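Local atomic coordinates of peptide synthetase, module 7 (Actinoplanes teichomyceticus, PDB entry 4TX3), a protein that recruits the oxygenase OxyB during teicoplanin biosynthesis through a condensation-type domain, the X-domain, of its peptide synthetase module. Residues B[40-44]-B[146-151]; B[27-31]-B[114-118]; B[267-271]-B[314-320]. One frame throughout, in Å; residues are numbered along the deposited sequence.

Contact 1 (B[40-44]-B[146-151]); sequences HLSVA and ADDDSM
Residues 40-44 run as an extended beta strand that points Leu41 and Val43 at residues 146-151, a turn that runs into the start of helix 148-166. Two CA pairs set the register: Leu41-Asp148 at 7.3 Å and Val43-Met151 at 7.9 Å. Beside extended Ala146, Leu41 CD1 packs 3.4 Å from Ala146 O and 4.4 Å from Ala146 CB. Asp147 is the N-cap: with chi1 p, its OD1 accepts Ser150 N at 2.9 Å and Ser150 OG at 2.5 Å, and it also salt-bridges Arg290. Asp148 brings OD1 to 3.2 Å from Leu41 CD2, while its OD2 pairs with Arg143. In the condensation-domain HHxxxDG motif, Arg143 replaces the second histidine and Asp148 the final glycine, so two replaced positions form this salt bridge. Met151, chi1 -131° and chi2 p, sets CE 3.3 Å from Leu41 CD1 and CG 3.7 Å from Val43 CG2. Without a hydrogen bond across, the contact is van der Waals packing, mostly apolar, with Leu41 methyls also resting on backbone and carboxylate oxygens.

Contact 2 (B[27-31]-B[114-118]); sequences WLLAR and LFDLT. With SO4 (sulfate ion), chain F.
The 27-31 segment is the end of helix 21-28 and the turn leaving it; 114-118 is an irregular connection between helix 103-112 and strand 123-129. CA pairs fix the register: Trp27-Leu117 7.4 Å, Ala30-Asp116 8.2 Å and Arg31-Leu114 7.7 Å, so the two segments run antiparallel. Trp27, chi1 t, lays its indole beside the second segment, with CD1 4.3 Å from Leu117 CB and CZ2 3.9 Å from Thr118 CG2; its NE1 is bonded to Phe74 O. The partner loop is shaped here by an Asx turn, in which Asp116 OD1 accepts Thr118 N at 3.1 Å and Thr118 OG1 at a very short 2.4 Å. At Leu29 the backbone leaves helical angles (phi/psi -92/22), although Ala30 N still reaches Trp27 O at 3.2 Å. Ala30 adds a loose apolar touch, CB to Leu117 CD1 at 4.5 Å. Arg31 adopts a positive phi of 50° and an m, t, p side chain, so that NH1 donates a hydrogen bond to Phe115 O (3.0 Å, N-H...O 160°); Leu114 CB lies over one face of the guanidinium, and NH2 salt-bridges Glu34. Arg31 N also donates to sulfate O3 at 2.7 Å. That ion, probably from the crystallisation liquor, is bound by His142, Arg39 and Arg233 as well, marking an anion site beside the first histidine of the condensation-type motif.

Contact 3 (B[267-271]-B[314-320]); sequences AALAM and LSADPTF
Helix 261-278 supplies residues 267-271, in regular helical geometry with Met271 N bonded to Ala267 O at 3.0 Å. Against it lies the loop 314-320, which joins strand 306-313 to helix 320-334. The nearest CA pairs, Ala268-Phe320 at 7.0 Å and Met271-Leu314 at 7.5 Å, place the two ends of the loop against the helix, while its middle, residues 315-317, bulges away. Apolar packing dominates. At the strand end, Leu314 CD2 sits 3.8 Å from Ala270 CB and 4.3 Å from Met271 CG. At the helix end, Phe320, chi1 t, brings CE1 to 3.8 Å from Ala267 CB and 4.3 Å from Ala268 CB; the small alanines let the ring approach the helix backbone, with CE1 4.0 Å from Ala268 N. A Met-aromatic contact comes second: Met271 SD lies 5.2 Å from the Phe320 centroid and 89° off the ring normal, hence at the ring edge. Chi1 m and chi2 t extend this methionine across the gap, and CE ends 3.6 Å from Phe320 N and 3.8 Å from Pro318 O. Polar bonds take no part between the segments; they organise the loop. Thr319 is the N-cap of helix 320-334, its side chain capping a backbone N, while Glu322 accepts Thr319 N, as in a capping box. Val442, Leu443 and Val446 of helix 429-448 close over Ala268 and Phe320. This is helix-on-loop packing at a capped strand-to-helix connection, within the second of the two lobes usual for condensation-type domains.

How the contacts relate
Contacts 1 and 2 are neighbours, with centres 17 Å apart, interlaced in sequence and touching where His40 NE2 meets Phe115 CD1 at 3.4 Å with the rings edge-to-face. Strand 40-49 follows helix 21-28, so successive elements serve both. Contact 3 stands apart, its centre 35 Å from that of contact 1 and 40 Å from that of contact 2, on the opposite side of the chain's centre from the latter. Contacts 1 and 3 are buried and have no hydrogen bond between their segments; packing is mainly apolar, with a methionine in each. Contact 2, only partly buried, is the one with a cross-segment hydrogen bond and a bound anion. Contact 3 lies farthest from the chain's centre yet is buried.

Contact 1 (B[40-44]-B[146-151])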
loop_
_atom_site.group_PDB
_atom_site.type_symbol
_atom_site.label_atom_id
_atom_site.label_comp_id
_atom_site.label_asym_id
_atom_site.label_seq_id
_atom_site.Cartn_x
_atom_site.Cartn_y
_atom_site.Cartn_z
ATOM N N HIS B 40 -1.170 2.366 -25.266
ATOM C CA HIS B 40 -0.274 1.557 -24.465
ATOM C C HIS B 40 0.048 2.214 -23.133
ATOM O O HIS B 40 -0.086 3.420 -22.948
ATOM C CB HIS B 40 1.032 1.302 -25.224
ATOM C CG HIS B 40 0.843 0.753 -26.606
ATOM N ND1 HIS B 40 1.789 0.894 -27.595
ATOM C CD2 HIS B 40 -0.169 0.035 -27.155
ATOM C CE1 HIS B 40 1.363 0.304 -28.700
ATOM N NE2 HIS B 40 0.179 -0.223 -28.461
ATOM N N LEU B 41 0.471 1.392 -22.196
ATOM C CA LEU B 41 1.144 1.885 -21.021
ATOM C C LEU B 41 2.584 1.426 -21.145
ATOM O O LEU B 41 2.833 0.242 -21.366
ATOM C CB LEU B 41 0.484 1.360 -19.751
ATOM C CG LEU B 41 -0.924 1.927 -19.562
ATOM C CD1 LEU B 41 -1.803 1.076 -18.647
ATOM C CD2 LEU B 41 -0.829 3.349 -19.054
ATOM N N SER B 42 3.517 2.371 -21.048
ATOM C CA SER B 42 4.933 2.053 -21.080
ATOM C C SER B 42 5.667 2.535 -19.826
ATOM O O SER B 42 5.531 3.673 -19.392
ATOM C CB SER B 42 5.590 2.660 -22.316
ATOM O OG SER B 42 5.359 1.864 -23.463
ATOM N N VAL B 43 6.447 1.643 -19.246
ATOM C CA VAL B 43 7.300 2.007 -18.146
ATOM C C VAL B 43 8.702 1.531 -18.488
ATOM O O VAL B 43 8.866 0.466 -19.075
ATOM C CB VAL B 43 6.806 1.393 -16.829
ATOM C CG1 VAL B 43 7.849 1.572 -15.706
ATOM C CG2 VAL B 43 5.480 2.030 -16.439
ATOM N N ALA B 44 9.703 2.344 -18.168
ATOM C CA ALA B 44 11.092 1.933 -18.285
ATOM C C ALA B 44 11.840 2.105 -16.945
ATOM O O ALA B 44 11.737 3.136 -16.302
ATOM C CB ALA B 44 11.774 2.725 -19.393
ATOM N N ALA B 146 -4.183 -4.012 -19.259
ATOM C CA ALA B 146 -3.736 -3.325 -18.049
ATOM C C ALA B 146 -4.273 -1.909 -17.915
ATOM O O ALA B 146 -4.299 -1.147 -18.879
ATOM C CB ALA B 146 -2.210 -3.302 -18.004
ATOM N N ASP B 147 -4.710 -1.579 -16.703
ATOM C CA ASP B 147 -4.876 -0.190 -16.284
ATOM C C ASP B 147 -3.572 0.282 -15.628
ATOM O O ASP B 147 -2.600 -0.478 -15.537
ATOM C CB ASP B 147 -6.069 -0.031 -15.321
ATOM C CG ASP B 147 -5.931 -0.863 -14.030
ATOM O OD1 ASP B 147 -4.849 -1.425 -13.748
ATOM O OD2 ASP B 147 -6.923 -0.943 -13.274
ATOM N N ASP B 148 -3.552 1.520 -15.148
ATOM C CA ASP B 148 -2.321 2.090 -14.590
ATOM C C ASP B 148 -1.896 1.467 -13.258
ATOM O O ASP B 148 -0.712 1.223 -13.052
ATOM C CB ASP B 148 -2.464 3.607 -14.437
ATOM C CG ASP B 148 -2.491 4.324 -15.778
ATOM O OD1 ASP B 148 -1.410 4.758 -16.240
ATOM O OD2 ASP B 148 -3.590 4.440 -16.378
ATOM N N ASP B 149 -2.842 1.209 -12.357
ATOM C CA ASP B 149 -2.540 0.442 -11.140
ATOM C C ASP B 149 -1.822 -0.873 -11.466
ATOM O O ASP B 149 -0.898 -1.292 -10.743
ATOM C CB ASP B 149 -3.817 0.132 -10.348
ATOM C CG ASP B 149 -4.426 1.368 -9.687
ATOM O OD1 ASP B 149 -3.736 2.404 -9.578
ATOM O OD2 ASP B 149 -5.603 1.292 -9.268
ATOM N N SER B 150 -2.240 -1.516 -12.561
ATOM C CA SER B 150 -1.716 -2.832 -12.933
ATOM C C SER B 150 -0.210 -2.831 -13.184
ATOM O O SER B 150 0.456 -3.848 -13.002
ATOM C CB SER B 150 -2.432 -3.368 -14.175
ATOM O OG SER B 150 -3.763 -3.715 -13.867
ATOM N N MET B 151 0.325 -1.691 -13.598
ATOM C CA MET B 151 1.749 -1.620 -13.860
ATOM C C MET B 151 2.556 -1.690 -12.577
ATOM O O MET B 151 3.646 -2.252 -12.592
ATOM C CB MET B 151 2.109 -0.361 -14.643
ATOM C CG MET B 151 2.999 -0.671 -15.860
ATOM S SD MET B 151 2.050 -1.462 -17.186
ATOM C CE MET B 151 0.579 -0.500 -16.945
#

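Contact 2 (B[27-31]-B[114-118])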
loop_
_atom_site.group_PDB
_atom_site.type_symbol
_atom_site.label_atom_id
_atom_site.label_comp_id
_atom_site.label_asym_id
_atom_site.label_seq_id
_atom_site.Cartn_x
_atom_site.Cartn_y
_atom_site.Cartn_z
ATOM N N TRP B 27 -10.515 -3.778 -28.329
ATOM C CA TRP B 27 -10.282 -4.676 -29.452
ATOM C C TRP B 27 -10.838 -4.093 -30.749
ATOM O O TRP B 27 -10.147 -4.050 -31.766
ATOM C CB TRP B 27 -10.905 -6.039 -29.166
ATOM C CG TRP B 27 -10.501 -7.168 -30.088
ATOM C CD1 TRP B 27 -9.472 -8.034 -29.910
ATOM C CD2 TRP B 27 -11.153 -7.568 -31.296
ATOM N NE1 TRP B 27 -9.426 -8.942 -30.935
ATOM C CE2 TRP B 27 -10.448 -8.678 -31.802
ATOM C CE3 TRP B 27 -12.263 -7.092 -32.004
ATOM C CZ2 TRP B 27 -10.814 -9.324 -32.978
ATOM C CZ3 TRP B 27 -12.631 -7.732 -33.173
ATOM C CH2 TRP B 27 -11.907 -8.836 -33.652
ATOM N N LEU B 28 -12.083 -3.637 -30.704
ATOM C CA LEU B 28 -12.721 -3.063 -31.879
ATOM C C LEU B 28 -12.011 -1.820 -32.413
ATOM O O LEU B 28 -11.917 -1.629 -33.621
ATOM C CB LEU B 28 -14.175 -2.728 -31.568
ATOM C CG LEU B 28 -14.991 -4.003 -31.467
ATOM C CD1 LEU B 28 -16.246 -3.761 -30.692
ATOM C CD2 LEU B 28 -15.295 -4.513 -32.852
ATOM N N LEU B 29 -11.506 -0.978 -31.524
ATOM C CA LEU B 29 -10.891 0.274 -31.959
ATOM C C LEU B 29 -9.399 0.107 -32.174
ATOM O O LEU B 29 -8.643 1.076 -32.136
ATOM C CB LEU B 29 -11.149 1.390 -30.941
ATOM C CG LEU B 29 -12.622 1.696 -30.655
ATOM C CD1 LEU B 29 -12.754 2.987 -29.865
ATOM C CD2 LEU B 29 -13.463 1.733 -31.933
ATOM N N ALA B 30 -8.973 -1.128 -32.394
ATOM C CA ALA B 30 -7.553 -1.399 -32.589
ATOM C C ALA B 30 -7.109 -1.081 -34.026
ATOM O O ALA B 30 -7.693 -1.572 -35.008
ATOM C CB ALA B 30 -7.236 -2.839 -32.239
ATOM N N ARG B 31 -6.083 -0.237 -34.120
ATOM C CA ARG B 31 -5.417 0.101 -35.377
ATOM C C ARG B 31 -6.371 0.503 -36.498
ATOM O O ARG B 31 -6.510 -0.229 -37.475
ATOM C CB ARG B 31 -4.541 -1.079 -35.813
ATOM C CG ARG B 31 -3.490 -1.438 -34.760
ATOM C CD ARG B 31 -2.837 -2.778 -35.018
ATOM N NE ARG B 31 -1.951 -2.749 -36.180
ATOM C CZ ARG B 31 -0.985 -3.634 -36.412
ATOM N NH1 ARG B 31 -0.766 -4.634 -35.564
ATOM N NH2 ARG B 31 -0.226 -3.515 -37.493
ATOM N N LEU B 114 2.961 -1.285 -32.815
ATOM C CA LEU B 114 1.564 -1.697 -32.713
ATOM C C LEU B 114 1.433 -3.190 -32.406
ATOM O O LEU B 114 2.271 -3.987 -32.822
ATOM C CB LEU B 114 0.813 -1.342 -34.002
ATOM C CG LEU B 114 0.767 0.162 -34.299
ATOM C CD1 LEU B 114 -0.094 0.468 -35.503
ATOM C CD2 LEU B 114 0.297 0.955 -33.076
ATOM N N PHE B 115 0.400 -3.555 -31.645
ATOM C CA PHE B 115 0.063 -4.962 -31.388
ATOM C C PHE B 115 -0.983 -5.458 -32.378
ATOM O O PHE B 115 -1.895 -4.710 -32.737
ATOM C CB PHE B 115 -0.477 -5.160 -29.955
ATOM C CG PHE B 115 0.531 -4.866 -28.867
ATOM C CD1 PHE B 115 0.680 -3.566 -28.366
ATOM C CD2 PHE B 115 1.320 -5.880 -28.334
ATOM C CE1 PHE B 115 1.593 -3.290 -27.362
ATOM C CE2 PHE B 115 2.248 -5.609 -27.322
ATOM C CZ PHE B 115 2.383 -4.320 -26.837
ATOM N N ASP B 116 -0.868 -6.710 -32.814
ATOM C CA ASP B 116 -2.030 -7.404 -33.403
ATOM C C ASP B 116 -2.581 -8.375 -32.358
ATOM O O ASP B 116 -2.115 -9.514 -32.235
ATOM C CB ASP B 116 -1.659 -8.126 -34.703
ATOM C CG ASP B 116 -2.762 -9.062 -35.209
ATOM O OD1 ASP B 116 -3.924 -9.004 -34.738
ATOM O OD2 ASP B 116 -2.460 -9.876 -36.099
ATOM N N LEU B 117 -3.571 -7.902 -31.609
ATOM C CA LEU B 117 -4.133 -8.646 -30.479
ATOM C C LEU B 117 -4.771 -9.998 -30.847
ATOM O O LEU B 117 -5.114 -10.781 -29.959
ATOM C CB LEU B 117 -5.163 -7.769 -29.760
ATOM C CG LEU B 117 -4.493 -6.464 -29.315
ATOM C CD1 LEU B 117 -5.496 -5.367 -28.975
ATOM C CD2 LEU B 117 -3.590 -6.769 -28.131
ATOM N N THR B 118 -4.924 -10.285 -32.139
ATOM C CA THR B 118 -5.428 -11.606 -32.527
ATOM C C THR B 118 -4.326 -12.672 -32.489
ATOM O O THR B 118 -4.621 -13.851 -32.359
ATOM C CB THR B 118 -6.084 -11.592 -33.933
ATOM O OG1 THR B 118 -5.153 -11.106 -34.906
ATOM C CG2 THR B 118 -7.269 -10.678 -33.934
HETATM S S SO4 F . -4.587 0.087 -30.841
HETATM O O1 SO4 F . -5.070 -1.268 -30.575
HETATM O O2 SO4 F . -3.349 0.009 -31.612
HETATM O O3 SO4 F . -5.587 0.819 -31.631
HETATM O O4 SO4 F . -4.362 0.775 -29.563
#

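Contact 3 (B[267-271]-B[314-320])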
loop_
_atom_site.group_PDB
_atom_site.type_symbol
_atom_site.label_atom_id
_atom_site.label_comp_id
_atom_site.label_asym_id
_atom_site.label_seq_id
_atom_site.Cartn_x
_atom_site.Cartn_y
_atom_site.Cartn_z
ATOM N N ALA B 267 -16.183 21.214 -10.221
ATOM C CA ALA B 267 -17.078 22.368 -10.305
ATOM C C ALA B 267 -16.402 23.501 -11.065
ATOM O O ALA B 267 -16.923 23.999 -12.067
ATOM C CB ALA B 267 -17.482 22.827 -8.924
ATOM N N ALA B 268 -15.225 23.889 -10.582
ATOM C CA ALA B 268 -14.473 24.994 -11.152
ATOM C C ALA B 268 -14.219 24.823 -12.657
ATOM O O ALA B 268 -14.430 25.753 -13.440
ATOM C CB ALA B 268 -13.151 25.150 -10.401
ATOM N N LEU B 269 -13.775 23.632 -13.054
ATOM C CA LEU B 269 -13.547 23.323 -14.467
ATOM C C LEU B 269 -14.834 23.449 -15.296
ATOM O O LEU B 269 -14.805 23.946 -16.433
ATOM C CB LEU B 269 -12.966 21.914 -14.622
ATOM C CG LEU B 269 -12.787 21.407 -16.059
ATOM C CD1 LEU B 269 -11.788 22.232 -16.838
ATOM C CD2 LEU B 269 -12.389 19.939 -16.067
ATOM N N ALA B 270 -15.957 23.002 -14.729
ATOM C CA ALA B 270 -17.234 23.100 -15.424
ATOM C C ALA B 270 -17.594 24.577 -15.634
ATOM O O ALA B 270 -18.114 24.954 -16.688
ATOM C CB ALA B 270 -18.350 22.360 -14.650
ATOM N N MET B 271 -17.315 25.416 -14.638
ATOM C CA MET B 271 -17.570 26.847 -14.780
ATOM C C MET B 271 -16.662 27.430 -15.853
ATOM O O MET B 271 -17.060 28.333 -16.600
ATOM C CB MET B 271 -17.349 27.590 -13.464
ATOM C CG MET B 271 -18.422 27.341 -12.438
ATOM S SD MET B 271 -17.904 27.965 -10.828
ATOM C CE MET B 271 -18.737 29.560 -10.756
ATOM N N LEU B 314 -25.358 23.848 -15.622
ATOM C CA LEU B 314 -24.824 25.138 -15.172
ATOM C C LEU B 314 -25.690 26.341 -15.537
ATOM O O LEU B 314 -25.192 27.464 -15.611
ATOM C CB LEU B 314 -23.419 25.351 -15.733
ATOM C CG LEU B 314 -22.456 24.265 -15.258
ATOM C CD1 LEU B 314 -22.050 23.378 -16.430
ATOM C CD2 LEU B 314 -21.250 24.866 -14.574
ATOM N N SER B 315 -26.980 26.119 -15.748
ATOM C CA SER B 315 -27.874 27.222 -16.078
ATOM C C SER B 315 -28.143 28.115 -14.868
ATOM O O SER B 315 -27.935 27.700 -13.728
ATOM C CB SER B 315 -29.198 26.689 -16.651
ATOM O OG SER B 315 -29.861 25.843 -15.728
ATOM N N ALA B 316 -28.579 29.347 -15.155
ATOM C CA ALA B 316 -28.970 30.385 -14.184
ATOM C C ALA B 316 -27.803 31.029 -13.434
ATOM O O ALA B 316 -27.945 31.384 -12.271
ATOM C CB ALA B 316 -29.972 29.835 -13.194
ATOM N N ASP B 317 -26.675 31.203 -14.122
ATOM C CA ASP B 317 -25.484 31.852 -13.575
ATOM C C ASP B 317 -25.188 31.492 -12.112
ATOM O O ASP B 317 -25.171 32.365 -11.240
ATOM C CB ASP B 317 -25.610 33.368 -13.719
ATOM C CG ASP B 317 -24.262 34.044 -13.871
ATOM O OD1 ASP B 317 -23.408 33.512 -14.620
ATOM O OD2 ASP B 317 -24.056 35.104 -13.243
ATOM N N PRO B 318 -24.947 30.204 -11.846
ATOM C CA PRO B 318 -24.740 29.697 -10.484
ATOM C C PRO B 318 -23.469 30.224 -9.798
ATOM O O PRO B 318 -22.432 30.417 -10.437
ATOM C CB PRO B 318 -24.625 28.179 -10.688
ATOM C CG PRO B 318 -24.929 27.926 -12.143
ATOM C CD PRO B 318 -24.667 29.180 -12.864
ATOM N N THR B 319 -23.559 30.459 -8.496
ATOM C CA THR B 319 -22.358 30.632 -7.688
ATOM C C THR B 319 -21.529 29.353 -7.752
ATOM O O THR B 319 -22.068 28.265 -8.033
ATOM C CB THR B 319 -22.677 30.911 -6.229
ATOM O OG1 THR B 319 -23.223 29.720 -5.639
ATOM C CG2 THR B 319 -23.669 32.049 -6.111
ATOM N N PHE B 320 -20.232 29.482 -7.491
ATOM C CA PHE B 320 -19.351 28.323 -7.388
ATOM C C PHE B 320 -19.936 27.289 -6.449
ATOM O O PHE B 320 -19.992 26.099 -6.773
ATOM C CB PHE B 320 -17.957 28.735 -6.898
ATOM C CG PHE B 320 -17.093 27.581 -6.497
ATOM C CD1 PHE B 320 -16.581 26.715 -7.455
ATOM C CD2 PHE B 320 -16.804 27.345 -5.158
ATOM C CE1 PHE B 320 -15.794 25.635 -7.078
ATOM C CE2 PHE B 320 -16.009 26.268 -4.774
ATOM C CZ PHE B 320 -15.498 25.416 -5.729
#